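Side-chain contacts in ATP phosphoribosyltransferase regulatory subunit (Bacillus halodurans, PDB 3OD1), which is predicted to be needed for the first step of histidine biosynthesis and may let histidine feedback-regulate ATP phosphoribosyltransferase: residues T35-I38 and N39-G42; E52-T56 and V57-S61; I63-Q66 and Q67-K70; P83-T86 and A87-R91. All coordinates share one frame; numbering follows the deposited sequence.

Overall arrangement
Interactions 2, 3 and 4 form one cluster; interaction 1 stands apart, its centre about 20 Å from that of interaction 4 and about 31 Å from that of interaction 3. Interaction 2 is the hub, with centres about 10 Å from interaction 3 and 9 Å from interaction 4. It reaches interaction 3 through Y54 OH and D65 OD1 (2.5 Å, probably a hydrogen bond), and interaction 4 through a salt bridge between E52 OE2 and R91 NH2 (2.8 Å). L68 and I63 of interaction 3 also pack on P83 of interaction 4. The loop of interaction 4 probably corresponds to one lining the histidine pocket of histidyl-tRNA synthetases. All four interactions also reach the second subunit.

Interaction 1. Residues T35-I38 and N39-G42; sequences TEEI and NLWG
The backbone of T35-I38 runs directly into that of N39-G42 as the C-terminal end of helix 21-40, a helix of the class II synthetase-like domain. Two regular helical bonds lead in: N39 N to T35 O at 3.0 Å and L40 N to E36 O at 3.2 Å. The coil then tightens, because W41 N bonds to I38 O at 3.2 Å, three residues back, and only weakly to E37 O. G42 follows with a positive phi, its N bonded to N39 O, and turns the chain out of the helix. Across this end E37 and W41 form an i to i+4 side-chain pair. CG of E37 stands anti to the backbone N (chi1 -174°), and the bend at chi2 turns the carboxylate toward the indole. One carboxylate oxygen, OE1, makes a salt bridge to R155 on helix 139-155, so each oxygen has its own partner. W41 also has a cation-pi contact with R359 of the second subunit. L40 rests its CG 3.3 Å from E36 O. I38 instead packs on strands 104-113 and 125-134. At the indole edge, NE1 of W41 points within its own ring plane at E37 OE2, 2.8 Å away with an N-H...O angle of 161°, and reaches that oxygen from above the carboxylate plane.

Interaction 2. Residues E52-T56 and V57-S61; sequences EYYET and VGVVS
CG1 of V59 sits over one face of the Y54 ring, 4.2 Å from the centroid and 20° off the ring normal, a CH-pi contact displaced toward the rim. The two side chains cross at about a right angle. E52 in turn lies against V57: its CB meets V57 CB at 3.7 Å, and the bend at chi2 (-89°) brings OE1 back over V57 CG2 at 3.5 Å. CG2 of V59 is tucked against the backbone instead, 3.0 Å from E55 O and close to T56 O as well. What sets these side chains in place is a strand-to-helix junction in which strand 51-53 passes straight into helix 54-60, with Y53 at the N-cap position. The first turn is of the wider pi type. G58 N bonds to Y53 O at 3.0 Å (168°) and V59 N to Y54 O at 2.9 Å, each spanning five residues. G58, lacking a side chain, lets its CA pass 3.2 Å from Y54 O. Further out, E52 OE2 is salt-bridged to R91, which fixes the far end of that side chain, and the Y54 hydroxyl reaches out to D65. V57 packs on A87 and P88 of helix 86-94, V60 on L303 and K306, and T56 on F8 of the second subunit.

Interaction 3. Residues I63-Q66 and Q67-K70; sequences ILDQ and QLFK
NZ of K70 is held by OD2 of D65 in a 2.8 Å salt bridge and, more weakly, by the hydroxyl of Y54 in helix 54-60. It meets OD2 on the syn side, 26° out of the carboxylate plane, and the two side chains cross at about a right angle. K70 gets there by an extended chain beyond CG, while CG of D65 stands anti to its own nitrogen (chi1 -167°) and turns the carboxylate back toward the lysine. OD1 of D65 accepts a hydrogen bond from the same tyrosine hydroxyl. Next to this polar group the chain makes a tight 3-10 turn between helix 54-60 and strand 69-72: Q67 N bonds to L64 O at 2.8 Å, and L68 N to D65 O at 3.1 Å with an angle of 164°. The apolar side is carried by I63, whose CG2 touches Q67 CB at 3.7 Å and whose CB lies 4.1 Å from L68 CD2; P83 packs on I63 and L68. With K70, D65 and Y54 sharing one network, the carboxylate probably balances the lysine charge, and the network joins the surface turn to strand 69-72, an edge strand of the three-stranded sheet.

Interaction 4. Residues P83-T86 and A87-R91; sequences PDMT and APIAR
D84 reaches forward to A87 with its carboxylate. From CB the chain leaves at chi1 65°, which sets CG between the backbone N and the carbonyl carbon and swings it toward the coming helix, 3.9 Å from A87 N. At the tip OD2 takes the N-H of A87 in an almost straight capping bond of 2.8 Å (173°), met on the syn side 22° out of the carboxylate plane, and lies near A87 CB as well. OD1 comes within 4.1 Å of the same methyl and is hydrogen-bonded to S61. The carbonyl of D84 fares differently: P88 CD lies 3.1 Å from D84 O, and this buried oxygen has no hydrogen-bond partner in the model. Ordinary helical bonds then begin, I89 N to M85 O at 2.9 Å and A90 N to T86 O at 2.8 Å. M85, a selenomethionine, is bent at chi2 and chi3 and crosses I89 at about a right angle, its CE 4.1 Å from I89 CG1. T86 OG1 bonds to E132, and Y277 and Y300 touch the same side chain. In histidyl-tRNA synthetases the corresponding loop lines the histidine pocket, so a related site here is plausible. Helix 86-94 thus starts on the sheet of the class II fold: M85 and I89 face strand 104-113, I89 also faces strand 125-134, A90 packs on helix 303-306, and R91 forms a salt bridge to D18 of the second subunit.

Interaction 1. Residues T35-I38 and N39-G42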
loop_
_atom_site.group_PDB
_atom_site.type_symbol
_atom_site.label_atom_id
_atom_site.label_comp_id
_atom_site.label_asym_id
_atom_site.label_seq_id
_atom_site.Cartn_x
_atom_site.Cartn_y
_atom_site.Cartn_z
ATOM N N THR B 35 4.078 -12.964 1.743
ATOM C CA THR B 35 4.563 -12.222 2.900
ATOM C C THR B 35 4.591 -13.105 4.150
ATOM O O THR B 35 5.454 -12.943 5.011
ATOM C CB THR B 35 3.743 -10.934 3.151
ATOM O OG1 THR B 35 2.352 -11.250 3.204
ATOM C CG2 THR B 35 3.973 -9.929 2.028
ATOM N N GLU B 36 3.666 -14.055 4.230
ATOM C CA GLU B 36 3.675 -15.024 5.322
ATOM C C GLU B 36 4.920 -15.913 5.289
ATOM O O GLU B 36 5.510 -16.183 6.327
ATOM C CB GLU B 36 2.435 -15.908 5.277
ATOM C CG GLU B 36 1.464 -15.636 6.410
ATOM C CD GLU B 36 0.149 -16.373 6.241
ATOM O OE1 GLU B 36 0.157 -17.626 6.249
ATOM O OE2 GLU B 36 -0.893 -15.691 6.100
ATOM N N GLU B 37 5.283 -16.407 4.108
ATOM C CA GLU B 37 6.502 -17.219 3.968
ATOM C C GLU B 37 7.728 -16.379 4.316
ATOM O O GLU B 37 8.594 -16.794 5.091
ATOM C CB GLU B 37 6.652 -17.765 2.543
ATOM C CG GLU B 37 7.830 -18.732 2.364
ATOM C CD GLU B 37 7.620 -20.038 3.115
ATOM O OE1 GLU B 37 6.462 -20.328 3.449
ATOM O OE2 GLU B 37 8.600 -20.777 3.372
ATOM N N ILE B 38 7.785 -15.182 3.750
ATOM C CA ILE B 38 8.889 -14.268 4.020
ATOM C C ILE B 38 9.085 -14.030 5.521
ATOM O O ILE B 38 10.220 -13.983 6.020
ATOM C CB ILE B 38 8.690 -12.957 3.246
ATOM C CG1 ILE B 38 8.889 -13.211 1.737
ATOM C CG2 ILE B 38 9.621 -11.864 3.768
ATOM C CD1 ILE B 38 8.379 -12.067 0.857
ATOM N N ASN B 39 7.983 -13.917 6.253
ATOM C CA ASN B 39 8.072 -13.664 7.690
ATOM C C ASN B 39 8.600 -14.862 8.466
ATOM O O ASN B 39 9.303 -14.710 9.479
ATOM C CB ASN B 39 6.717 -13.243 8.247
ATOM C CG ASN B 39 6.803 -11.958 9.030
ATOM O OD1 ASN B 39 6.494 -11.929 10.221
ATOM N ND2 ASN B 39 7.255 -10.883 8.372
ATOM N N LEU B 40 8.245 -16.047 7.991
ATOM C CA LEU B 40 8.760 -17.298 8.546
ATOM C C LEU B 40 10.280 -17.464 8.390
ATOM O O LEU B 40 10.884 -18.295 9.066
ATOM C CB LEU B 40 8.040 -18.485 7.916
ATOM C CG LEU B 40 6.563 -18.606 8.331
ATOM C CD1 LEU B 40 5.890 -19.759 7.588
ATOM C CD2 LEU B 40 6.450 -18.815 9.829
ATOM N N TRP B 41 10.892 -16.695 7.494
ATOM C CA TRP B 41 12.348 -16.779 7.288
ATOM C C TRP B 41 13.102 -15.653 7.989
ATOM O O TRP B 41 14.292 -15.445 7.745
ATOM C CB TRP B 41 12.688 -16.763 5.795
ATOM C CG TRP B 41 12.251 -17.974 5.056
ATOM C CD1 TRP B 41 10.995 -18.509 5.028
ATOM C CD2 TRP B 41 13.062 -18.804 4.209
ATOM N NE1 TRP B 41 10.976 -19.625 4.224
ATOM C CE2 TRP B 41 12.228 -19.821 3.701
ATOM C CE3 TRP B 41 14.414 -18.784 3.829
ATOM C CZ2 TRP B 41 12.698 -20.812 2.832
ATOM C CZ3 TRP B 41 14.879 -19.771 2.978
ATOM C CH2 TRP B 41 14.024 -20.774 2.490
ATOM N N GLY B 42 12.400 -14.898 8.825
ATOM C CA GLY B 42 13.028 -13.895 9.661
ATOM C C GLY B 42 13.170 -12.504 9.080
ATOM O O GLY B 42 13.887 -11.671 9.636
#

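Interaction 2. Residues E52-T56 and V57-S61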
loop_
_atom_site.group_PDB
_atom_site.type_symbol
_atom_site.label_atom_id
_atom_site.label_comp_id
_atom_site.label_asym_id
_atom_site.label_seq_id
_atom_site.Cartn_x
_atom_site.Cartn_y
_atom_site.Cartn_z
ATOM N N GLU B 52 11.459 10.255 -3.072
ATOM C CA GLU B 52 12.866 10.344 -2.684
ATOM C C GLU B 52 13.504 11.452 -3.517
ATOM O O GLU B 52 12.956 11.855 -4.552
ATOM C CB GLU B 52 13.597 9.008 -2.917
ATOM C CG GLU B 52 13.002 7.798 -2.187
ATOM C CD GLU B 52 13.577 7.587 -0.792
ATOM O OE1 GLU B 52 14.399 8.410 -0.345
ATOM O OE2 GLU B 52 13.207 6.595 -0.141
ATOM N N TYR B 53 14.642 11.976 -3.064
ATOM C CA TYR B 53 15.406 12.921 -3.877
ATOM C C TYR B 53 15.980 12.239 -5.101
ATOM O O TYR B 53 16.477 11.117 -5.025
ATOM C CB TYR B 53 16.564 13.527 -3.082
ATOM C CG TYR B 53 16.146 14.606 -2.128
ATOM C CD1 TYR B 53 15.627 15.809 -2.586
ATOM C CD2 TYR B 53 16.275 14.424 -0.751
ATOM C CE1 TYR B 53 15.243 16.805 -1.685
ATOM C CE2 TYR B 53 15.904 15.400 0.141
ATOM C CZ TYR B 53 15.388 16.586 -0.326
ATOM O OH TYR B 53 15.027 17.547 0.587
ATOM N N TYR B 54 15.923 12.922 -6.235
ATOM C CA TYR B 54 16.525 12.403 -7.455
ATOM C C TYR B 54 18.048 12.284 -7.345
ATOM O O TYR B 54 18.634 11.259 -7.714
ATOM C CB TYR B 54 16.166 13.303 -8.631
ATOM C CG TYR B 54 16.994 13.057 -9.863
ATOM C CD1 TYR B 54 16.907 11.860 -10.558
ATOM C CD2 TYR B 54 17.856 14.031 -10.344
ATOM C CE1 TYR B 54 17.660 11.640 -11.696
ATOM C CE2 TYR B 54 18.611 13.821 -11.478
ATOM C CZ TYR B 54 18.515 12.626 -12.147
ATOM O OH TYR B 54 19.268 12.419 -13.276
ATOM N N GLU B 55 18.682 13.336 -6.835
ATOM C CA GLU B 55 20.142 13.421 -6.856
ATOM C C GLU B 55 20.811 12.379 -5.965
ATOM O O GLU B 55 21.975 12.067 -6.150
ATOM C CB GLU B 55 20.612 14.831 -6.482
ATOM C CG GLU B 55 20.298 15.885 -7.534
ATOM C CD GLU B 55 20.953 15.602 -8.886
ATOM O OE1 GLU B 55 21.844 14.723 -8.962
ATOM O OE2 GLU B 55 20.573 16.265 -9.877
ATOM N N THR B 56 20.069 11.840 -5.005
ATOM C CA THR B 56 20.609 10.816 -4.118
ATOM C C THR B 56 20.101 9.414 -4.480
ATOM O O THR B 56 20.773 8.665 -5.183
ATOM C CB THR B 56 20.308 11.140 -2.640
ATOM O OG1 THR B 56 18.889 11.235 -2.439
ATOM C CG2 THR B 56 20.967 12.469 -2.244
ATOM N N VAL B 57 18.906 9.073 -4.006
ATOM C CA VAL B 57 18.314 7.767 -4.274
ATOM C C VAL B 57 18.015 7.567 -5.760
ATOM O O VAL B 57 18.287 6.503 -6.325
ATOM C CB VAL B 57 17.025 7.584 -3.440
ATOM C CG1 VAL B 57 16.263 6.340 -3.875
ATOM C CG2 VAL B 57 17.366 7.557 -1.951
ATOM N N GLY B 58 17.460 8.586 -6.406
ATOM C CA GLY B 58 17.118 8.453 -7.814
ATOM C C GLY B 58 18.290 7.941 -8.636
ATOM O O GLY B 58 18.173 6.947 -9.354
ATOM N N VAL B 59 19.434 8.607 -8.515
ATOM C CA VAL B 59 20.603 8.256 -9.318
ATOM C C VAL B 59 21.228 6.892 -9.004
ATOM O O VAL B 59 21.715 6.215 -9.906
ATOM C CB VAL B 59 21.704 9.349 -9.254
ATOM C CG1 VAL B 59 21.217 10.648 -9.905
ATOM C CG2 VAL B 59 22.125 9.596 -7.815
ATOM N N VAL B 60 21.228 6.473 -7.742
ATOM C CA VAL B 60 21.898 5.211 -7.406
ATOM C C VAL B 60 20.984 4.004 -7.601
ATOM O O VAL B 60 21.391 2.863 -7.401
ATOM C CB VAL B 60 22.486 5.219 -5.980
ATOM C CG1 VAL B 60 23.519 6.324 -5.857
ATOM C CG2 VAL B 60 21.380 5.391 -4.940
ATOM N N SER B 61 19.744 4.265 -7.993
ATOM C CA SER B 61 18.798 3.201 -8.318
ATOM C C SER B 61 19.267 2.390 -9.526
ATOM O O SER B 61 19.965 2.913 -10.406
ATOM C CB SER B 61 17.419 3.800 -8.614
ATOM O OG SER B 61 16.545 2.816 -9.130
#

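Interaction 3. Residues I63-Q66 and Q67-K70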
loop_
_atom_site.group_PDB
_atom_site.type_symbol
_atom_site.label_atom_id
_atom_site.label_comp_id
_atom_site.label_asym_id
_atom_site.label_seq_id
_atom_site.Cartn_x
_atom_site.Cartn_y
_atom_site.Cartn_z
ATOM N N ILE B 63 17.249 1.379 -11.698
ATOM C CA ILE B 63 16.361 1.845 -12.759
ATOM C C ILE B 63 17.042 2.939 -13.568
ATOM O O ILE B 63 17.602 3.876 -13.001
ATOM C CB ILE B 63 15.027 2.367 -12.169
ATOM C CG1 ILE B 63 14.462 1.324 -11.208
ATOM C CG2 ILE B 63 14.022 2.659 -13.274
ATOM C CD1 ILE B 63 14.398 -0.075 -11.796
ATOM N N LEU B 64 17.007 2.807 -14.891
ATOM C CA LEU B 64 17.723 3.736 -15.770
ATOM C C LEU B 64 17.127 5.119 -15.663
ATOM O O LEU B 64 15.924 5.268 -15.457
ATOM C CB LEU B 64 17.665 3.258 -17.222
ATOM C CG LEU B 64 18.826 2.383 -17.699
ATOM C CD1 LEU B 64 19.492 1.657 -16.535
ATOM C CD2 LEU B 64 18.354 1.417 -18.773
ATOM N N ASP B 65 17.968 6.131 -15.803
ATOM C CA ASP B 65 17.539 7.507 -15.617
ATOM C C ASP B 65 16.297 7.856 -16.447
ATOM O O ASP B 65 15.394 8.542 -15.974
ATOM C CB ASP B 65 18.686 8.454 -15.947
ATOM C CG ASP B 65 18.419 9.866 -15.482
ATOM O OD1 ASP B 65 18.696 10.181 -14.301
ATOM O OD2 ASP B 65 17.932 10.666 -16.304
ATOM N N GLN B 66 16.258 7.380 -17.684
ATOM C CA GLN B 66 15.164 7.694 -18.588
ATOM C C GLN B 66 13.849 7.063 -18.119
ATOM O O GLN B 66 12.763 7.503 -18.506
ATOM C CB GLN B 66 15.512 7.227 -20.002
ATOM C CG GLN B 66 14.565 7.694 -21.086
ATOM C CD GLN B 66 15.093 7.396 -22.485
ATOM O OE1 GLN B 66 16.293 7.180 -22.678
ATOM N NE2 GLN B 66 14.197 7.390 -23.467
ATOM N N GLN B 67 13.948 6.039 -17.279
ATOM C CA GLN B 67 12.764 5.344 -16.760
ATOM C C GLN B 67 12.268 5.903 -15.424
ATOM O O GLN B 67 11.276 5.421 -14.884
ATOM C CB GLN B 67 13.051 3.851 -16.594
ATOM C CG GLN B 67 13.015 3.056 -17.883
ATOM C CD GLN B 67 11.634 3.033 -18.498
ATOM O OE1 GLN B 67 10.672 2.565 -17.879
ATOM N NE2 GLN B 67 11.522 3.540 -19.722
ATOM N N LEU B 68 12.956 6.900 -14.874
ATOM C CA LEU B 68 12.548 7.433 -13.577
ATOM C C LEU B 68 11.368 8.376 -13.734
ATOM O O LEU B 68 11.324 9.152 -14.696
ATOM C CB LEU B 68 13.704 8.171 -12.905
ATOM C CG LEU B 68 14.942 7.337 -12.569
ATOM C CD1 LEU B 68 16.078 8.242 -12.154
ATOM C CD2 LEU B 68 14.614 6.340 -11.464
ATOM N N PHE B 69 10.404 8.297 -12.807
ATOM C CA PHE B 69 9.352 9.304 -12.743
ATOM C C PHE B 69 9.859 10.494 -11.932
ATOM O O PHE B 69 9.828 10.490 -10.689
ATOM C CB PHE B 69 8.059 8.748 -12.123
ATOM C CG PHE B 69 6.840 9.616 -12.373
ATOM C CD1 PHE B 69 6.791 10.927 -11.909
ATOM C CD2 PHE B 69 5.746 9.122 -13.063
ATOM C CE1 PHE B 69 5.674 11.730 -12.139
ATOM C CE2 PHE B 69 4.617 9.924 -13.292
ATOM C CZ PHE B 69 4.593 11.227 -12.839
ATOM N N LYS B 70 10.315 11.518 -12.647
ATOM C CA LYS B 70 10.799 12.747 -12.035
ATOM C C LYS B 70 9.706 13.797 -11.892
ATOM O O LYS B 70 8.763 13.847 -12.692
ATOM C CB LYS B 70 11.951 13.331 -12.871
ATOM C CG LYS B 70 13.184 12.444 -12.956
ATOM C CD LYS B 70 14.147 12.940 -14.035
ATOM C CE LYS B 70 15.318 11.985 -14.237
ATOM N NZ LYS B 70 16.446 12.645 -14.996
#

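Interaction 4. Residues P83-T86 and A87-R91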
loop_
_atom_site.group_PDB
_atom_site.type_symbol
_atom_site.label_atom_id
_atom_site.label_comp_id
_atom_site.label_asym_id
_atom_site.label_seq_id
_atom_site.Cartn_x
_atom_site.Cartn_y
_atom_site.Cartn_z
ATOM N N PRO B 83 11.513 4.553 -7.644
ATOM C CA PRO B 83 11.655 3.606 -8.745
ATOM C C PRO B 83 11.778 2.161 -8.260
ATOM O O PRO B 83 11.465 1.229 -9.010
ATOM C CB PRO B 83 12.951 4.073 -9.437
ATOM C CG PRO B 83 13.707 4.794 -8.378
ATOM C CD PRO B 83 12.662 5.468 -7.542
ATOM N N ASP B 84 12.239 1.973 -7.026
ATOM C CA ASP B 84 12.473 0.631 -6.490
ATOM C C ASP B 84 12.517 0.697 -4.961
ATOM O O ASP B 84 12.518 1.784 -4.385
ATOM C CB ASP B 84 13.797 0.074 -7.022
ATOM C CG ASP B 84 15.014 0.879 -6.528
ATOM O OD1 ASP B 84 15.232 2.011 -7.001
ATOM O OD2 ASP B 84 15.748 0.393 -5.651
HETATM N N MSE B 85 12.591 -0.456 -4.301
HETATM C CA MSE B 85 12.705 -0.474 -2.843
HETATM C C MSE B 85 14.126 -0.739 -2.327
HETATM O O MSE B 85 14.408 -0.537 -1.141
HETATM C CB MSE B 85 11.710 -1.467 -2.229
HETATM C CG MSE B 85 10.259 -0.914 -2.158
HETATM SE SE MSE B 85 10.150 0.758 -1.138
HETATM C CE MSE B 85 10.636 0.090 0.631
ATOM N N THR B 86 15.013 -1.181 -3.213
ATOM C CA THR B 86 16.371 -1.517 -2.797
ATOM C C THR B 86 17.173 -0.274 -2.392
ATOM O O THR B 86 17.800 -0.250 -1.328
ATOM C CB THR B 86 17.136 -2.308 -3.872
ATOM O OG1 THR B 86 16.399 -3.492 -4.206
ATOM C CG2 THR B 86 18.523 -2.696 -3.351
ATOM N N ALA B 87 17.159 0.757 -3.227
ATOM C CA ALA B 87 17.892 1.975 -2.884
ATOM C C ALA B 87 17.292 2.690 -1.652
ATOM O O ALA B 87 18.028 3.149 -0.761
ATOM C CB ALA B 87 18.018 2.903 -4.098
ATOM N N PRO B 88 15.948 2.773 -1.575
ATOM C CA PRO B 88 15.385 3.318 -0.333
ATOM C C PRO B 88 15.759 2.468 0.879
ATOM O O PRO B 88 16.050 3.027 1.930
ATOM C CB PRO B 88 13.869 3.308 -0.596
ATOM C CG PRO B 88 13.780 3.521 -2.099
ATOM C CD PRO B 88 14.945 2.713 -2.658
ATOM N N ILE B 89 15.791 1.147 0.738
ATOM C CA ILE B 89 16.167 0.324 1.881
ATOM C C ILE B 89 17.647 0.546 2.245
ATOM O O ILE B 89 18.005 0.567 3.416
ATOM C CB ILE B 89 15.830 -1.162 1.660
ATOM C CG1 ILE B 89 14.317 -1.368 1.832
ATOM C CG2 ILE B 89 16.614 -2.041 2.633
ATOM C CD1 ILE B 89 13.834 -2.734 1.439
ATOM N N ALA B 90 18.492 0.750 1.241
ATOM C CA ALA B 90 19.899 1.044 1.512
ATOM C C ALA B 90 20.024 2.341 2.318
ATOM O O ALA B 90 20.797 2.413 3.282
ATOM C CB ALA B 90 20.695 1.130 0.215
ATOM N N ARG B 91 19.259 3.359 1.927
ATOM C CA ARG B 91 19.237 4.618 2.676
ATOM C C ARG B 91 18.809 4.383 4.120
ATOM O O ARG B 91 19.410 4.904 5.058
ATOM C CB ARG B 91 18.311 5.661 2.024
ATOM C CG ARG B 91 18.261 7.006 2.807
ATOM C CD ARG B 91 17.289 8.036 2.199
ATOM N NE ARG B 91 15.957 7.474 1.957
ATOM C CZ ARG B 91 15.162 6.966 2.895
ATOM N NH1 ARG B 91 15.545 6.949 4.166
ATOM N NH2 ARG B 91 13.978 6.459 2.558
#